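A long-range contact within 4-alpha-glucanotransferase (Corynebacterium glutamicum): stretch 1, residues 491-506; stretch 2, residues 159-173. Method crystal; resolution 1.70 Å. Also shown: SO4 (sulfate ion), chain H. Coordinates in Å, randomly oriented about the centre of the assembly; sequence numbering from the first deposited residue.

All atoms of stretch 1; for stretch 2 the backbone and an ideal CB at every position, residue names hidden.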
# COMPACT_ATOMS: atom_id res chain seq x y z
N VAL A 491 1.15 5.31 -12.18
CA VAL A 491 0.20 4.26 -12.55
C VAL A 491 0.82 3.34 -13.54
O VAL A 491 0.65 2.09 -13.46
CB VAL A 491 -1.09 4.82 -13.20
CG1 VAL A 491 -1.98 3.70 -13.70
CG2 VAL A 491 -1.88 5.69 -12.24
N GLY A 492 1.56 3.92 -14.49
CA GLY A 492 2.24 3.09 -15.53
C GLY A 492 3.25 2.13 -14.94
O GLY A 492 3.34 0.97 -15.36
N ILE A 493 3.99 2.60 -13.97
CA ILE A 493 4.96 1.74 -13.31
C ILE A 493 4.29 0.69 -12.42
O ILE A 493 4.76 -0.39 -12.33
CB ILE A 493 6.00 2.60 -12.58
CG1 ILE A 493 6.91 3.32 -13.61
CG2 ILE A 493 6.86 1.77 -11.60
CD1 ILE A 493 7.69 4.51 -13.02
N LEU A 494 3.21 1.03 -11.72
CA LEU A 494 2.48 0.05 -11.00
C LEU A 494 2.01 -1.06 -11.96
O LEU A 494 2.16 -2.26 -11.69
CB LEU A 494 1.30 0.71 -10.28
CG LEU A 494 0.25 -0.19 -9.68
CD1 LEU A 494 0.87 -1.02 -8.59
CD2 LEU A 494 -0.87 0.66 -9.11
N ALA A 495 1.47 -0.68 -13.11
CA ALA A 495 1.01 -1.66 -14.09
C ALA A 495 2.16 -2.51 -14.64
O ALA A 495 2.00 -3.75 -14.77
CB ALA A 495 0.23 -1.02 -15.23
N LEU A 496 3.30 -1.87 -14.86
CA LEU A 496 4.47 -2.55 -15.35
C LEU A 496 4.95 -3.59 -14.35
O LEU A 496 5.11 -4.75 -14.73
CB LEU A 496 5.59 -1.59 -15.68
CG LEU A 496 6.98 -2.17 -16.07
CD1 LEU A 496 6.93 -3.10 -17.25
CD2 LEU A 496 7.91 -0.99 -16.33
N GLU A 497 5.20 -3.19 -13.13
CA GLU A 497 5.66 -4.14 -12.13
C GLU A 497 4.68 -5.32 -11.87
O GLU A 497 5.10 -6.50 -11.74
CB GLU A 497 6.09 -3.42 -10.89
CG GLU A 497 7.41 -2.67 -11.05
CD GLU A 497 8.56 -3.56 -11.43
OE1 GLU A 497 8.81 -4.60 -10.74
OE2 GLU A 497 9.25 -3.23 -12.44
N ALA A 498 3.39 -5.01 -11.78
CA ALA A 498 2.37 -6.03 -11.71
C ALA A 498 2.30 -6.95 -12.92
O ALA A 498 2.19 -8.18 -12.77
CB ALA A 498 0.99 -5.40 -11.38
N GLU A 499 2.42 -6.41 -14.13
CA GLU A 499 2.40 -7.22 -15.31
C GLU A 499 3.59 -8.16 -15.32
O GLU A 499 3.39 -9.35 -15.57
CB GLU A 499 2.32 -6.38 -16.57
CG GLU A 499 2.19 -7.20 -17.84
CD GLU A 499 0.83 -7.88 -18.04
OE1 GLU A 499 -0.04 -7.73 -17.20
OE2 GLU A 499 0.64 -8.58 -19.03
N LEU A 500 4.77 -7.71 -14.92
CA LEU A 500 6.00 -8.57 -14.91
C LEU A 500 5.85 -9.71 -13.85
O LEU A 500 6.38 -10.83 -14.03
CB LEU A 500 7.23 -7.75 -14.58
CG LEU A 500 7.69 -6.65 -15.55
CD1 LEU A 500 8.86 -5.84 -15.04
CD2 LEU A 500 7.98 -7.28 -16.91
N ALA A 501 5.11 -9.42 -12.79
CA ALA A 501 4.84 -10.36 -11.73
C ALA A 501 3.60 -11.22 -12.01
O ALA A 501 3.33 -12.06 -11.18
CB ALA A 501 4.64 -9.61 -10.41
N GLY A 502 2.90 -11.05 -13.15
CA GLY A 502 1.66 -11.81 -13.49
C GLY A 502 0.52 -11.55 -12.50
O GLY A 502 -0.28 -12.44 -12.18
N ALA A 503 0.51 -10.34 -11.98
CA ALA A 503 -0.36 -9.96 -10.87
C ALA A 503 -1.64 -9.21 -11.17
O ALA A 503 -1.77 -8.51 -12.15
CB ALA A 503 0.48 -9.16 -9.82
N VAL A 504 -2.56 -9.31 -10.21
CA VAL A 504 -3.78 -8.50 -10.10
C VAL A 504 -3.38 -7.22 -9.42
O VAL A 504 -2.56 -7.22 -8.44
CB VAL A 504 -4.84 -9.22 -9.25
CG1 VAL A 504 -5.99 -8.32 -8.89
CG2 VAL A 504 -5.38 -10.39 -10.03
N VAL A 505 -3.99 -6.12 -9.87
CA VAL A 505 -3.90 -4.87 -9.18
C VAL A 505 -5.28 -4.34 -8.75
O VAL A 505 -6.15 -4.13 -9.61
CB VAL A 505 -3.17 -3.77 -10.00
CG1 VAL A 505 -3.03 -2.50 -9.20
CG2 VAL A 505 -1.79 -4.28 -10.41
N ILE A 506 -5.44 -4.10 -7.47
CA ILE A 506 -6.66 -3.51 -6.94
C ILE A 506 -6.37 -2.15 -6.32
O ILE A 506 -5.48 -2.00 -5.53
CB ILE A 506 -7.32 -4.43 -5.91
CG1 ILE A 506 -7.80 -5.70 -6.60
CG2 ILE A 506 -8.47 -3.74 -5.21
CD1 ILE A 506 -7.54 -6.94 -5.79
N UNK A 159 14.12 5.59 -19.28
CA UNK A 159 13.11 5.43 -20.32
C UNK A 159 12.34 4.17 -19.98
O UNK A 159 12.89 3.05 -20.07
CB UNK A 159 13.73 5.36 -21.72
N UNK A 160 11.10 4.35 -19.53
CA UNK A 160 10.37 3.30 -18.89
C UNK A 160 9.13 3.03 -19.72
O UNK A 160 8.34 3.93 -19.93
CB UNK A 160 10.02 3.66 -17.45
N UNK A 161 8.99 1.82 -20.17
CA UNK A 161 7.94 1.45 -21.09
C UNK A 161 6.91 0.53 -20.36
O UNK A 161 7.26 -0.52 -19.76
CB UNK A 161 8.54 0.76 -22.32
N UNK A 162 5.66 0.95 -20.39
CA UNK A 162 4.67 0.41 -19.49
C UNK A 162 3.54 -0.24 -20.29
O UNK A 162 3.33 0.08 -21.46
CB UNK A 162 4.13 1.50 -18.57
N UNK A 163 2.90 -1.26 -19.71
CA UNK A 163 1.86 -1.96 -20.50
C UNK A 163 0.54 -1.22 -20.61
O UNK A 163 0.09 -0.57 -19.65
CB UNK A 163 1.59 -3.34 -19.89
N UNK A 164 -0.11 -1.35 -21.76
CA UNK A 164 -1.42 -0.77 -21.93
C UNK A 164 -2.48 -1.32 -20.91
O UNK A 164 -3.28 -0.57 -20.42
CB UNK A 164 -1.88 -1.03 -23.36
N UNK A 165 -2.44 -2.63 -20.62
CA UNK A 165 -3.43 -3.28 -19.79
C UNK A 165 -2.86 -4.53 -19.12
O UNK A 165 -2.16 -5.35 -19.73
CB UNK A 165 -4.66 -3.64 -20.62
N UNK A 166 -3.14 -4.65 -17.84
CA UNK A 166 -2.81 -5.84 -17.05
C UNK A 166 -3.58 -7.07 -17.60
O UNK A 166 -4.80 -6.99 -17.73
CB UNK A 166 -3.14 -5.61 -15.58
N UNK A 167 -2.87 -8.13 -17.93
CA UNK A 167 -3.48 -9.39 -18.43
C UNK A 167 -4.46 -10.03 -17.44
O UNK A 167 -5.46 -10.64 -17.88
CB UNK A 167 -2.38 -10.40 -18.76
N UNK A 168 -4.25 -9.85 -16.12
CA UNK A 168 -5.17 -10.43 -15.15
C UNK A 168 -6.59 -9.83 -15.23
O UNK A 168 -7.57 -10.45 -14.76
CB UNK A 168 -4.61 -10.24 -13.74
N UNK A 169 -6.71 -8.59 -15.71
CA UNK A 169 -8.01 -7.89 -15.76
C UNK A 169 -9.03 -8.71 -16.59
O UNK A 169 -10.08 -9.11 -16.07
CB UNK A 169 -7.84 -6.49 -16.36
N UNK A 170 -8.69 -9.01 -17.83
CA UNK A 170 -9.61 -9.82 -18.66
C UNK A 170 -9.76 -11.26 -18.18
O UNK A 170 -10.84 -11.88 -18.37
CB UNK A 170 -9.12 -9.83 -20.11
N UNK A 171 -8.70 -11.81 -17.58
CA UNK A 171 -8.77 -13.15 -17.04
C UNK A 171 -9.88 -13.29 -16.05
O UNK A 171 -10.73 -14.20 -16.20
CB UNK A 171 -7.44 -13.54 -16.39
N UNK A 172 -9.85 -12.47 -15.02
CA UNK A 172 -10.87 -12.49 -14.01
C UNK A 172 -12.24 -11.90 -14.37
O UNK A 172 -13.23 -12.31 -13.80
CB UNK A 172 -10.33 -11.75 -12.79
N UNK A 173 -12.28 -10.99 -15.32
CA UNK A 173 -13.56 -10.50 -15.82
C UNK A 173 -14.30 -11.66 -16.45
O UNK A 173 -15.49 -11.81 -16.30
CB UNK A 173 -13.37 -9.36 -16.82
S SO4 H . -6.58 -21.06 -13.29
O1 SO4 H . -6.74 -21.72 -14.60
O2 SO4 H . -5.17 -21.08 -12.79
O3 SO4 H . -7.04 -19.67 -13.45
O4 SO4 H . -7.43 -21.78 -12.30

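Position 159 lies on a strand, beyond reach of stretch 1. It is Leu 159.

At 160 the CB points toward the helix, 4.9 Å from Ile 493 CG1. An apolar side chain suits. Ile 160 is deposited; its CG2 lies 3.9 Å from Leu 496 CD2 and 4.0 Å from Ile 493 CG1.

The strand alternates, and 161 points away. Stretch 1 sets no demand on it. It is Ile 161.

At 162 the CB turns back toward the helix and is 3.3 Å from Gly 492 O. There is little depth, so a small or beta-branched residue is likely: Ala, Ser, Thr or Val. It is Thr 162. Its CG2 packs 3.3 Å from Gly 492 O, where the helix has no side chain.

At 163 the ideal CB points toward the helix, 4.4 Å from Glu 499 CG. Its phi of -77° allows proline, though other compact apolar residues would fit. Pro 163 lays its ring on the helix, with CD 3.4 Å from Leu 496 CA.

Positions 164 and 165 point away, leaving the choice open. They are Ala 164 and Arg 165; the latter makes a salt bridge within its own stretch.

At 166 the CB points sideways, beside a hollow lined by Ala 495, Ala 498 and Val 505. A long apolar side chain could reach in: Leu, Ile or Met. Leu 166 does so: Leu 166 CD2 is 3.7 Å from Ala 498 CB, and Leu 166 CD1 is 3.5 Å from Val 505 CG2.

At 167 the CB is 3.5 Å from Glu 499 OE2, so a short donor such as Ser or Thr suits. Ser 167 OG donates to OE2 of Glu 499 (2.6 Å), while its N donates to OE1 of Glu 499 (2.9 Å).

At 168 the CB lies 3.7 Å from Ala 503 O, an acceptor, and 3.8 Å from Val 504 CG2. A donor with an apolar arm fits both. Thr 168 OG1 donates to Ala 503 O (2.9 Å).

Positions 169, 170, 171 and 173 make no contact: Ala 169, Asp 170, Lys 171 and Leu 173. Lys 171 NZ binds sulfate O3 at 2.9 Å.

Position 172 points toward stretch 1 from a distance, so only a long or large side chain could reach it, and a small one would simply leave the gap. Tyr 172 CE2 reaches Val 504 CG2 at 3.9 Å.

Stretch 2, residues 159-173: LIITPARLSTADKYL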
# COMPACT_ATOMS: atom_id res chain seq x y z
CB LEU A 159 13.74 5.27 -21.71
CG LEU A 159 12.76 5.00 -22.88
CD1 LEU A 159 11.69 6.06 -23.04
CD2 LEU A 159 13.46 4.82 -24.22
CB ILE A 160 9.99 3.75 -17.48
CG1 ILE A 160 11.28 4.09 -16.67
CG2 ILE A 160 9.23 2.64 -16.79
CD1 ILE A 160 11.03 5.13 -15.64
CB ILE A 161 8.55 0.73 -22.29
CG1 ILE A 161 9.63 1.61 -23.00
CG2 ILE A 161 7.48 0.31 -23.25
CD1 ILE A 161 9.10 2.95 -23.53
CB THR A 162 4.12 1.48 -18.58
OG1 THR A 162 3.30 2.37 -19.32
CG2 THR A 162 5.21 2.24 -17.81
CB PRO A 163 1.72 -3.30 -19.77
CG PRO A 163 1.99 -2.93 -18.35
CD PRO A 163 3.12 -1.94 -18.41
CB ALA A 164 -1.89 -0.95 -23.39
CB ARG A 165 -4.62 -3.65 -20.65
CG ARG A 165 -5.88 -4.07 -19.86
CD ARG A 165 -7.00 -4.50 -20.83
NE ARG A 165 -8.17 -5.08 -20.12
CZ ARG A 165 -9.06 -4.39 -19.42
NH1 ARG A 165 -10.10 -5.05 -18.91
NH2 ARG A 165 -8.99 -3.05 -19.25
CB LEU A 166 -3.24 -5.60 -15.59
CG LEU A 166 -2.37 -4.64 -14.86
CD1 LEU A 166 -3.05 -4.09 -13.65
CD2 LEU A 166 -1.05 -5.32 -14.49
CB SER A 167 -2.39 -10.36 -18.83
OG SER A 167 -1.55 -9.75 -19.73
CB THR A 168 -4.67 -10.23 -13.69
OG1 THR A 168 -4.25 -8.88 -13.52
CG2 THR A 168 -3.51 -11.25 -13.32
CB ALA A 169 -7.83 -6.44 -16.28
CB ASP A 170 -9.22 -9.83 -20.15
CG ASP A 170 -9.42 -8.49 -20.86
OD1 ASP A 170 -9.97 -7.51 -20.31
OD2 ASP A 170 -8.91 -8.42 -22.00
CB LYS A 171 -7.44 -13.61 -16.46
CG LYS A 171 -7.52 -14.99 -15.81
CD LYS A 171 -6.16 -15.42 -15.31
CE LYS A 171 -6.21 -16.70 -14.54
NZ LYS A 171 -6.21 -17.81 -15.49
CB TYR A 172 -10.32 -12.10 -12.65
CG TYR A 172 -9.19 -13.02 -12.29
CD1 TYR A 172 -9.42 -14.37 -12.07
CD2 TYR A 172 -7.89 -12.58 -12.25
CE1 TYR A 172 -8.40 -15.23 -11.78
CE2 TYR A 172 -6.85 -13.43 -11.97
CZ TYR A 172 -7.11 -14.76 -11.73
OH TYR A 172 -6.08 -15.61 -11.44
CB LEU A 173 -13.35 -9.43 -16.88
CG LEU A 173 -13.07 -8.02 -16.38
CD1 LEU A 173 -12.69 -7.13 -17.54
CD2 LEU A 173 -14.26 -7.45 -15.65
O HOH W 1 0.57 -6.65 -21.45
O HOH W 2 -5.72 -6.52 -12.33
O HOH W 3 -1.37 -8.95 -14.98
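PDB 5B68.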